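Side-chain contacts in RNA-dependent RNA Polymerase (Bombyx mori cytoplasmic polyhedrosis virus, PDB 6TZ0), which catalyses RNA-templated RNA synthesis, probably making both the viral plus strands in transcription and the minus strands in genome replication: residues F181-S186 with I202-V207; P270-F275 with W535-N540; L661-D666 with T693-V698. All blocks are in the same frame, centred on the assembly; numbering follows the deposited sequence.

How the interactions relate
The three contacts follow one another along the chain without interleaving. Interaction 1 stays within the N-terminal region, beside residues of an ATP site. Its centre is about 50 Å from that of interaction 2 and about 56 Å from that of interaction 3. Interaction 2 joins the N-terminal region to the catalytic polymerase domain; interaction 3 joins two helices within that domain. The centres of these two are about 24 Å apart, their nearest atoms about 5 Å. Both relate to one antiparallel sheet: strand 541-548 follows W535-N540, and strands 672-677 and 682-687 come between L661-D666 and T693-V698 in sequence. D547, D680 and D681 of the magnesium sites belong to this sheet and its connecting turn.

Interaction 1: F181-S186 with I202-V207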
loop_
_atom_site.group_PDB
_atom_site.type_symbol
_atom_site.label_atom_id
_atom_site.label_comp_id
_atom_site.label_asym_id
_atom_site.label_seq_id
_atom_site.Cartn_x
_atom_site.Cartn_y
_atom_site.Cartn_z
ATOM N N PHE A 181 -25.959 -24.941 -20.777
ATOM C CA PHE A 181 -25.743 -24.163 -19.573
ATOM C C PHE A 181 -26.462 -22.820 -19.696
ATOM O O PHE A 181 -26.595 -22.284 -20.797
ATOM C CB PHE A 181 -24.250 -23.944 -19.336
ATOM C CG PHE A 181 -23.483 -25.205 -19.046
ATOM C CD1 PHE A 181 -23.609 -25.847 -17.827
ATOM C CD2 PHE A 181 -22.593 -25.715 -19.974
ATOM C CE1 PHE A 181 -22.890 -26.995 -17.550
ATOM C CE2 PHE A 181 -21.870 -26.860 -19.703
ATOM C CZ PHE A 181 -22.020 -27.499 -18.489
ATOM N N PRO A 182 -26.956 -22.266 -18.581
ATOM C CA PRO A 182 -27.717 -21.004 -18.661
ATOM C C PRO A 182 -26.879 -19.797 -19.038
ATOM O O PRO A 182 -27.446 -18.760 -19.400
ATOM C CB PRO A 182 -28.286 -20.847 -17.246
ATOM C CG PRO A 182 -28.251 -22.207 -16.666
ATOM C CD PRO A 182 -27.037 -22.856 -17.237
ATOM N N PHE A 183 -25.560 -19.901 -18.965
ATOM C CA PHE A 183 -24.649 -18.821 -19.303
ATOM C C PHE A 183 -23.295 -19.441 -19.602
ATOM O O PHE A 183 -23.076 -20.633 -19.377
ATOM C CB PHE A 183 -24.564 -17.780 -18.175
ATOM C CG PHE A 183 -24.287 -18.372 -16.820
ATOM C CD1 PHE A 183 -22.993 -18.618 -16.395
ATOM C CD2 PHE A 183 -25.331 -18.685 -15.970
ATOM C CE1 PHE A 183 -22.751 -19.172 -15.166
ATOM C CE2 PHE A 183 -25.086 -19.239 -14.737
ATOM C CZ PHE A 183 -23.798 -19.484 -14.339
ATOM N N TYR A 184 -22.386 -18.612 -20.097
ATOM C CA TYR A 184 -21.004 -19.018 -20.311
ATOM C C TYR A 184 -20.157 -17.759 -20.374
ATOM O O TYR A 184 -20.673 -16.648 -20.502
ATOM C CB TYR A 184 -20.846 -19.866 -21.580
ATOM C CG TYR A 184 -21.148 -19.149 -22.876
ATOM C CD1 TYR A 184 -22.453 -19.034 -23.345
ATOM C CD2 TYR A 184 -20.124 -18.632 -23.657
ATOM C CE1 TYR A 184 -22.731 -18.392 -24.524
ATOM C CE2 TYR A 184 -20.391 -17.988 -24.842
ATOM C CZ TYR A 184 -21.696 -17.872 -25.272
ATOM O OH TYR A 184 -21.966 -17.233 -26.458
ATOM N N GLU A 185 -18.849 -17.943 -20.291
ATOM C CA GLU A 185 -17.915 -16.840 -20.411
ATOM C C GLU A 185 -17.017 -17.055 -21.618
ATOM O O GLU A 185 -16.777 -18.188 -22.042
ATOM C CB GLU A 185 -17.070 -16.681 -19.142
ATOM C CG GLU A 185 -16.179 -17.859 -18.811
ATOM C CD GLU A 185 -15.410 -17.646 -17.526
ATOM O OE1 GLU A 185 -15.577 -16.575 -16.913
ATOM O OE2 GLU A 185 -14.643 -18.543 -17.121
ATOM N N SER A 186 -16.535 -15.951 -22.174
ATOM C CA SER A 186 -15.621 -15.990 -23.296
ATOM C C SER A 186 -14.419 -15.115 -22.964
ATOM O O SER A 186 -14.594 -13.949 -22.578
ATOM C CB SER A 186 -16.287 -15.493 -24.571
ATOM O OG SER A 186 -16.556 -14.114 -24.454
ATOM N N ILE A 202 -27.695 -12.606 -10.012
ATOM C CA ILE A 202 -26.632 -13.040 -9.105
ATOM C C ILE A 202 -26.314 -14.518 -9.269
ATOM O O ILE A 202 -25.416 -15.043 -8.600
ATOM C CB ILE A 202 -27.082 -12.647 -7.682
ATOM C CG1 ILE A 202 -25.907 -12.587 -6.698
ATOM C CG2 ILE A 202 -28.143 -13.614 -7.195
ATOM C CD1 ILE A 202 -24.830 -11.605 -7.076
ATOM N N LEU A 203 -27.001 -15.193 -10.181
ATOM C CA LEU A 203 -26.861 -16.637 -10.336
ATOM C C LEU A 203 -25.486 -17.137 -10.807
ATOM O O LEU A 203 -25.126 -18.262 -10.421
ATOM C CB LEU A 203 -28.000 -17.109 -11.252
ATOM C CG LEU A 203 -28.489 -18.553 -11.360
ATOM C CD1 LEU A 203 -27.707 -19.361 -12.350
ATOM C CD2 LEU A 203 -28.464 -19.215 -9.995
ATOM N N PRO A 204 -24.678 -16.413 -11.610
ATOM C CA PRO A 204 -23.321 -16.938 -11.881
ATOM C C PRO A 204 -22.342 -16.918 -10.712
ATOM O O PRO A 204 -21.238 -17.454 -10.854
ATOM C CB PRO A 204 -22.831 -16.052 -13.031
ATOM C CG PRO A 204 -24.028 -15.664 -13.716
ATOM C CD PRO A 204 -25.051 -15.449 -12.666
ATOM N N THR A 205 -22.681 -16.312 -9.573
ATOM C CA THR A 205 -21.787 -16.398 -8.421
ATOM C C THR A 205 -22.034 -17.673 -7.626
ATOM O O THR A 205 -21.194 -18.094 -6.821
ATOM C CB THR A 205 -21.953 -15.176 -7.523
ATOM O OG1 THR A 205 -23.303 -15.110 -7.056
ATOM C CG2 THR A 205 -21.625 -13.912 -8.284
ATOM N N PHE A 206 -23.179 -18.315 -7.844
ATOM C CA PHE A 206 -23.494 -19.499 -7.063
ATOM C C PHE A 206 -22.778 -20.736 -7.549
ATOM O O PHE A 206 -22.725 -21.722 -6.813
ATOM C CB PHE A 206 -24.989 -19.725 -7.032
ATOM C CG PHE A 206 -25.670 -18.790 -6.136
ATOM C CD1 PHE A 206 -25.653 -19.010 -4.771
ATOM C CD2 PHE A 206 -26.268 -17.656 -6.630
ATOM C CE1 PHE A 206 -26.248 -18.131 -3.924
ATOM C CE2 PHE A 206 -26.868 -16.776 -5.784
ATOM C CZ PHE A 206 -26.853 -17.018 -4.432
ATOM N N VAL A 207 -22.195 -20.699 -8.744
ATOM C CA VAL A 207 -21.259 -21.745 -9.134
ATOM C C VAL A 207 -20.053 -21.728 -8.206
ATOM O O VAL A 207 -19.629 -22.770 -7.689
ATOM C CB VAL A 207 -20.854 -21.563 -10.605
ATOM C CG1 VAL A 207 -19.870 -22.637 -11.033
ATOM C CG2 VAL A 207 -22.078 -21.574 -11.482
#
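F183 lays one face of its ring on P204. P204 CG stands almost on the ring normal, 6° off it and 3.8 Å from the centroid of the F183 ring, in a CH-pi contact. The proline CB sits toward the outer rim, 3.8 Å from F183 CE1. Two other residues meet the ring at its edge rather than its face. L203 CD1 comes to 3.5 Å from F183 CE2, and V207 CG2 lies near the ring plane, 3.9 Å from F183 CZ. The CE2-CZ end of the ring thus meets both methyls at its rim, while P204 covers one face. F183 CG is placed between its backbone N and carbonyl carbon (chi1 51°), which sets the ring against P204.

F183 opens the first strand of a beta-hairpin, 183-186 paired antiparallel with 191-194. L203 and P204 come just ahead of V207, which lies in helix 206-218. The contact is buried and apolar, and no hydrogen bond crosses it. I192 and F194 of the partner strand also touch F183, as does W146 of helix 145-160. The next residue, Y184, belongs to an ATP site together with N195 and R147. On the helix side, I202 O receives both T205 N and T205 OG1, the hydroxyl at 2.6 Å from I202 O.

Interaction 2: P270-F275 with W535-N540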
loop_
_atom_site.group_PDB
_atom_site.type_symbol
_atom_site.label_atom_id
_atom_site.label_comp_id
_atom_site.label_asym_id
_atom_site.label_seq_id
_atom_site.Cartn_x
_atom_site.Cartn_y
_atom_site.Cartn_z
ATOM N N PRO A 270 -3.577 -27.264 26.612
ATOM C CA PRO A 270 -2.120 -27.345 26.766
ATOM C C PRO A 270 -1.544 -26.062 27.354
ATOM O O PRO A 270 -2.186 -25.014 27.396
ATOM C CB PRO A 270 -1.618 -27.578 25.338
ATOM C CG PRO A 270 -2.663 -27.021 24.484
ATOM C CD PRO A 270 -3.958 -27.280 25.188
ATOM N N VAL A 271 -0.300 -26.168 27.820
ATOM C CA VAL A 271 0.405 -25.071 28.470
ATOM C C VAL A 271 1.707 -24.825 27.727
ATOM O O VAL A 271 2.503 -25.749 27.539
ATOM C CB VAL A 271 0.677 -25.364 29.957
ATOM C CG1 VAL A 271 1.573 -24.306 30.560
ATOM C CG2 VAL A 271 -0.618 -25.443 30.728
ATOM N N TRP A 272 1.925 -23.581 27.320
ATOM C CA TRP A 272 3.095 -23.202 26.545
ATOM C C TRP A 272 4.131 -22.495 27.404
ATOM O O TRP A 272 3.799 -21.660 28.248
ATOM C CB TRP A 272 2.689 -22.300 25.387
ATOM C CG TRP A 272 1.977 -23.022 24.307
ATOM C CD1 TRP A 272 0.642 -23.260 24.228
ATOM C CD2 TRP A 272 2.554 -23.570 23.121
ATOM N NE1 TRP A 272 0.353 -23.942 23.083
ATOM C CE2 TRP A 272 1.509 -24.140 22.381
ATOM C CE3 TRP A 272 3.856 -23.635 22.615
ATOM C CZ2 TRP A 272 1.721 -24.773 21.164
ATOM C CZ3 TRP A 272 4.063 -24.267 21.406
ATOM C CH2 TRP A 272 3.003 -24.823 20.694
ATOM N N SER A 273 5.391 -22.823 27.157
ATOM C CA SER A 273 6.528 -22.181 27.789
ATOM C C SER A 273 6.803 -20.820 27.161
ATOM O O SER A 273 6.173 -20.409 26.185
ATOM C CB SER A 273 7.765 -23.060 27.663
ATOM O OG SER A 273 8.914 -22.374 28.106
ATOM N N GLN A 274 7.770 -20.111 27.741
ATOM C CA GLN A 274 8.280 -18.898 27.123
ATOM C C GLN A 274 9.028 -19.225 25.845
ATOM O O GLN A 274 9.011 -18.443 24.892
ATOM C CB GLN A 274 9.229 -18.189 28.082
ATOM C CG GLN A 274 8.668 -17.964 29.448
ATOM C CD GLN A 274 9.681 -17.388 30.391
ATOM O OE1 GLN A 274 10.823 -17.141 30.019
ATOM N NE2 GLN A 274 9.276 -17.187 31.636
ATOM N N PHE A 275 9.723 -20.353 25.836
ATOM C CA PHE A 275 10.631 -20.741 24.763
ATOM C C PHE A 275 9.978 -21.709 23.785
ATOM O O PHE A 275 10.591 -22.711 23.416
ATOM C CB PHE A 275 11.886 -21.343 25.380
ATOM C CG PHE A 275 12.599 -20.406 26.313
ATOM C CD1 PHE A 275 13.479 -19.463 25.823
ATOM C CD2 PHE A 275 12.360 -20.447 27.681
ATOM C CE1 PHE A 275 14.123 -18.592 26.676
ATOM C CE2 PHE A 275 12.998 -19.574 28.535
ATOM C CZ PHE A 275 13.877 -18.648 28.031
ATOM N N TRP A 535 0.847 -16.270 26.335
ATOM C CA TRP A 535 -0.006 -15.489 27.220
ATOM C C TRP A 535 -1.429 -16.008 27.323
ATOM O O TRP A 535 -2.204 -15.464 28.111
ATOM C CB TRP A 535 -0.057 -14.023 26.790
ATOM C CG TRP A 535 1.167 -13.260 27.118
ATOM C CD1 TRP A 535 2.138 -12.863 26.258
ATOM C CD2 TRP A 535 1.572 -12.822 28.414
ATOM N NE1 TRP A 535 3.119 -12.185 26.934
ATOM C CE2 TRP A 535 2.795 -12.151 28.264
ATOM C CE3 TRP A 535 1.017 -12.934 29.690
ATOM C CZ2 TRP A 535 3.472 -11.590 29.338
ATOM C CZ3 TRP A 535 1.687 -12.376 30.750
ATOM C CH2 TRP A 535 2.901 -11.713 30.571
ATOM N N THR A 536 -1.808 -17.021 26.560
ATOM C CA THR A 536 -3.129 -17.591 26.741
ATOM C C THR A 536 -3.075 -18.854 27.595
ATOM O O THR A 536 -4.115 -19.326 28.062
ATOM C CB THR A 536 -3.768 -17.863 25.374
ATOM O OG1 THR A 536 -3.402 -16.813 24.477
ATOM C CG2 THR A 536 -5.263 -17.760 25.482
ATOM N N SER A 537 -1.875 -19.374 27.851
ATOM C CA SER A 537 -1.644 -20.423 28.836
ATOM C C SER A 537 -1.511 -19.885 30.252
ATOM O O SER A 537 -1.250 -20.666 31.170
ATOM C CB SER A 537 -0.380 -21.209 28.488
ATOM O OG SER A 537 -0.526 -21.924 27.279
ATOM N N GLN A 538 -1.671 -18.583 30.448
ATOM C CA GLN A 538 -1.499 -17.967 31.748
ATOM C C GLN A 538 -2.839 -17.833 32.454
ATOM O O GLN A 538 -3.906 -17.971 31.858
ATOM C CB GLN A 538 -0.845 -16.598 31.602
ATOM C CG GLN A 538 0.492 -16.646 30.900
ATOM C CD GLN A 538 1.505 -17.456 31.652
ATOM O OE1 GLN A 538 1.593 -17.372 32.870
ATOM N NE2 GLN A 538 2.263 -18.270 30.934
ATOM N N ARG A 539 -2.773 -17.544 33.744
ATOM C CA ARG A 539 -3.951 -17.363 34.569
ATOM C C ARG A 539 -3.991 -15.944 35.111
ATOM O O ARG A 539 -2.971 -15.253 35.155
ATOM C CB ARG A 539 -3.973 -18.386 35.702
ATOM C CG ARG A 539 -2.740 -18.377 36.548
ATOM C CD ARG A 539 -2.799 -19.484 37.559
ATOM N NE ARG A 539 -3.849 -19.246 38.537
ATOM C CZ ARG A 539 -4.307 -20.167 39.373
ATOM N NH1 ARG A 539 -3.806 -21.392 39.346
ATOM N NH2 ARG A 539 -5.268 -19.862 40.231
ATOM N N ASN A 540 -5.194 -15.537 35.531
ATOM C CA ASN A 540 -5.531 -14.162 35.925
ATOM C C ASN A 540 -5.159 -13.159 34.839
ATOM O O ASN A 540 -4.604 -12.095 35.104
ATOM C CB ASN A 540 -4.895 -13.782 37.263
ATOM C CG ASN A 540 -5.559 -14.462 38.434
ATOM O OD1 ASN A 540 -6.779 -14.573 38.489
ATOM N ND2 ASN A 540 -4.757 -14.917 39.382
#
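V271 and S537 bring their backbones close, with the V271 CA 5.1 Å from the S537 CA, at the end of strand 266-272. The side chain of S537 makes the one hydrogen bond across the contact. W272 N donates to S537 OG at 3.0 Å, with an N-H...O angle of 152°. S537 CB already points to the strand, and with OG anti to the carbonyl carbon (chi1 -66°) the oxygen comes to W272 N. The same oxygen also meets V271 CA, and it lies at the edge of the W272 indole, in the ring plane, 3.5 Å from W272 CD1. Beside it, V271 CG1 packs against S537 CB at 4.2 Å.

Strand 266-272 pairs with 278-285 in an antiparallel beta-hairpin of the N-terminal region, and V271 shares backbone bonds with I279 and G280. W535-N540 is the link from helix 530-535 to strand 541-548, a strand of the polymerase sheet that carries D547 of a magnesium site, though the contact itself lies away from that site. The serine thus joins a hairpin of the N-terminal region to the catalytic domain, 260 residues further along the chain.

S537 OG has a second partner, L533 O of the preceding helix. It can accept from W272 N while giving its own proton to that carbonyl. The indole is fixed separately: W272 NE1 bonds to G730 O, and L533 touches the W272 side chain. Beyond the strand end, S273 OG accepts from F275 N at 3.1 Å in an ST turn.

Interaction 3: L661-D666 with T693-V698; sequences LKRASD and THDHAV
The guanidinium of R663 stacks on the ring of H696 and joins the end of helix 644-665 to helix 690-705 in the catalytic domain. Along the chain the two helices come before and after strands 672-677 and 682-687, the hairpin whose turn carries D680 and D681 of the magnesium sites. This order is consistent with the motif B and motif D helices of a polymerase palm. The planes of guanidinium and imidazole are 16° apart and their centres 4.6 Å, so the stack is offset. R663 NE lies over one face of the H696 ring, 3.5 Å from H696 CD2, while the centre of the guanidinium, at R663 CZ, lies over H696 CA rather than over the imidazole. The arginine chain bends at chi3 (57°), which turns the guanidinium over the histidine.

D695, one residue before H696, meets the guanidinium at its edge. R663 NH1 is 3.7 Å from D695 OD1, a long salt bridge, and the carboxylate plane stands at 90° to the guanidinium. At that length the acid probably contributes little more than charge attraction.

Outside the two helices, R663 NH2 bonds to N669 O, in the loop that leads to strand 672-677. On the histidine side, ND1 has a weak bond with C671 N, and the ring meets F686 of strand 682-687.

The end of helix 644-665 has its own bonds. K662 NZ forms a salt bridge to D666 OD2 on the syn side at 2.9 Å, and K662 O accepts from both S665 OG and D666 N, which approach from the same face of its plane.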
loop_
_atom_site.group_PDB
_atom_site.type_symbol
_atom_site.label_atom_id
_atom_site.label_comp_id
_atom_site.label_asym_id
_atom_site.label_seq_id
_atom_site.Cartn_x
_atom_site.Cartn_y
_atom_site.Cartn_z
ATOM N N LEU A 661 1.466 5.722 31.423
ATOM C CA LEU A 661 2.181 6.750 32.185
ATOM C C LEU A 661 1.228 7.725 32.877
ATOM O O LEU A 661 1.497 8.180 33.995
ATOM C CB LEU A 661 3.122 7.527 31.274
ATOM C CG LEU A 661 4.281 6.792 30.625
ATOM C CD1 LEU A 661 5.037 7.734 29.716
ATOM C CD2 LEU A 661 5.185 6.213 31.685
ATOM N N LYS A 662 0.116 8.063 32.224
ATOM C CA LYS A 662 -0.856 8.993 32.789
ATOM C C LYS A 662 -1.578 8.395 33.985
ATOM O O LYS A 662 -1.818 9.092 34.979
ATOM C CB LYS A 662 -1.854 9.390 31.704
ATOM C CG LYS A 662 -2.916 10.381 32.111
ATOM C CD LYS A 662 -2.316 11.740 32.373
ATOM C CE LYS A 662 -3.395 12.798 32.492
ATOM N NZ LYS A 662 -4.287 12.598 33.658
ATOM N N ARG A 663 -1.916 7.108 33.912
ATOM C CA ARG A 663 -2.475 6.415 35.063
ATOM C C ARG A 663 -1.467 6.310 36.193
ATOM O O ARG A 663 -1.847 6.363 37.365
ATOM C CB ARG A 663 -2.956 5.027 34.663
ATOM C CG ARG A 663 -4.228 5.013 33.878
ATOM C CD ARG A 663 -4.513 3.610 33.424
ATOM N NE ARG A 663 -4.580 2.667 34.532
ATOM C CZ ARG A 663 -5.678 2.401 35.225
ATOM N NH1 ARG A 663 -6.815 3.013 34.936
ATOM N NH2 ARG A 663 -5.633 1.522 36.213
ATOM N N ALA A 664 -0.182 6.146 35.863
ATOM C CA ALA A 664 0.845 6.146 36.899
ATOM C C ALA A 664 0.928 7.498 37.601
ATOM O O ALA A 664 1.047 7.559 38.828
ATOM C CB ALA A 664 2.196 5.771 36.300
ATOM N N SER A 665 0.848 8.589 36.845
ATOM C CA SER A 665 0.924 9.915 37.446
ATOM C C SER A 665 -0.357 10.324 38.157
ATOM O O SER A 665 -0.322 11.247 38.973
ATOM C CB SER A 665 1.265 10.969 36.398
ATOM O OG SER A 665 0.167 11.194 35.540
ATOM N N ASP A 666 -1.487 9.682 37.869
ATOM C CA ASP A 666 -2.712 9.927 38.619
ATOM C C ASP A 666 -2.838 9.059 39.861
ATOM O O ASP A 666 -3.826 9.186 40.588
ATOM C CB ASP A 666 -3.944 9.709 37.735
ATOM C CG ASP A 666 -4.136 10.808 36.723
ATOM O OD1 ASP A 666 -3.701 11.946 36.992
ATOM O OD2 ASP A 666 -4.742 10.539 35.666
ATOM N N THR A 693 -7.837 -4.934 35.874
ATOM C CA THR A 693 -7.811 -5.154 34.433
ATOM C C THR A 693 -8.999 -4.498 33.747
ATOM O O THR A 693 -8.846 -3.911 32.668
ATOM C CB THR A 693 -7.758 -6.648 34.120
ATOM O OG1 THR A 693 -8.826 -7.321 34.789
ATOM C CG2 THR A 693 -6.436 -7.247 34.534
ATOM N N HIS A 694 -10.178 -4.543 34.376
ATOM C CA HIS A 694 -11.334 -3.871 33.795
ATOM C C HIS A 694 -11.166 -2.356 33.816
ATOM O O HIS A 694 -11.509 -1.685 32.838
ATOM C CB HIS A 694 -12.606 -4.297 34.522
ATOM C CG HIS A 694 -13.854 -3.672 33.978
ATOM N ND1 HIS A 694 -14.369 -3.993 32.741
ATOM C CD2 HIS A 694 -14.702 -2.764 34.514
ATOM C CE1 HIS A 694 -15.473 -3.298 32.532
ATOM N NE2 HIS A 694 -15.698 -2.546 33.594
ATOM N N ASP A 695 -10.601 -1.808 34.900
ATOM C CA ASP A 695 -10.361 -0.367 34.983
ATOM C C ASP A 695 -9.376 0.096 33.916
ATOM O O ASP A 695 -9.616 1.099 33.229
ATOM C CB ASP A 695 -9.847 -0.019 36.380
ATOM C CG ASP A 695 -9.861 1.477 36.670
ATOM O OD1 ASP A 695 -10.319 2.276 35.828
ATOM O OD2 ASP A 695 -9.389 1.863 37.758
ATOM N N HIS A 696 -8.301 -0.662 33.715
ATOM C CA HIS A 696 -7.270 -0.245 32.775
ATOM C C HIS A 696 -7.741 -0.401 31.332
ATOM O O HIS A 696 -7.438 0.448 30.479
ATOM C CB HIS A 696 -6.001 -1.048 33.061
ATOM C CG HIS A 696 -4.768 -0.500 32.420
ATOM N ND1 HIS A 696 -3.550 -1.131 32.518
ATOM C CD2 HIS A 696 -4.561 0.598 31.662
ATOM C CE1 HIS A 696 -2.642 -0.437 31.864
ATOM N NE2 HIS A 696 -3.230 0.616 31.330
ATOM N N ALA A 697 -8.540 -1.437 31.051
ATOM C CA ALA A 697 -9.065 -1.617 29.701
ATOM C C ALA A 697 -10.115 -0.565 29.361
ATOM O O ALA A 697 -10.147 -0.060 28.230
ATOM C CB ALA A 697 -9.639 -3.024 29.553
ATOM N N VAL A 698 -10.963 -0.201 30.328
ATOM C CA VAL A 698 -11.938 0.861 30.105
ATOM C C VAL A 698 -11.243 2.206 29.917
ATOM O O VAL A 698 -11.666 3.023 29.087
ATOM C CB VAL A 698 -12.963 0.867 31.257
ATOM C CG1 VAL A 698 -13.810 2.119 31.269
ATOM C CG2 VAL A 698 -13.884 -0.315 31.107
#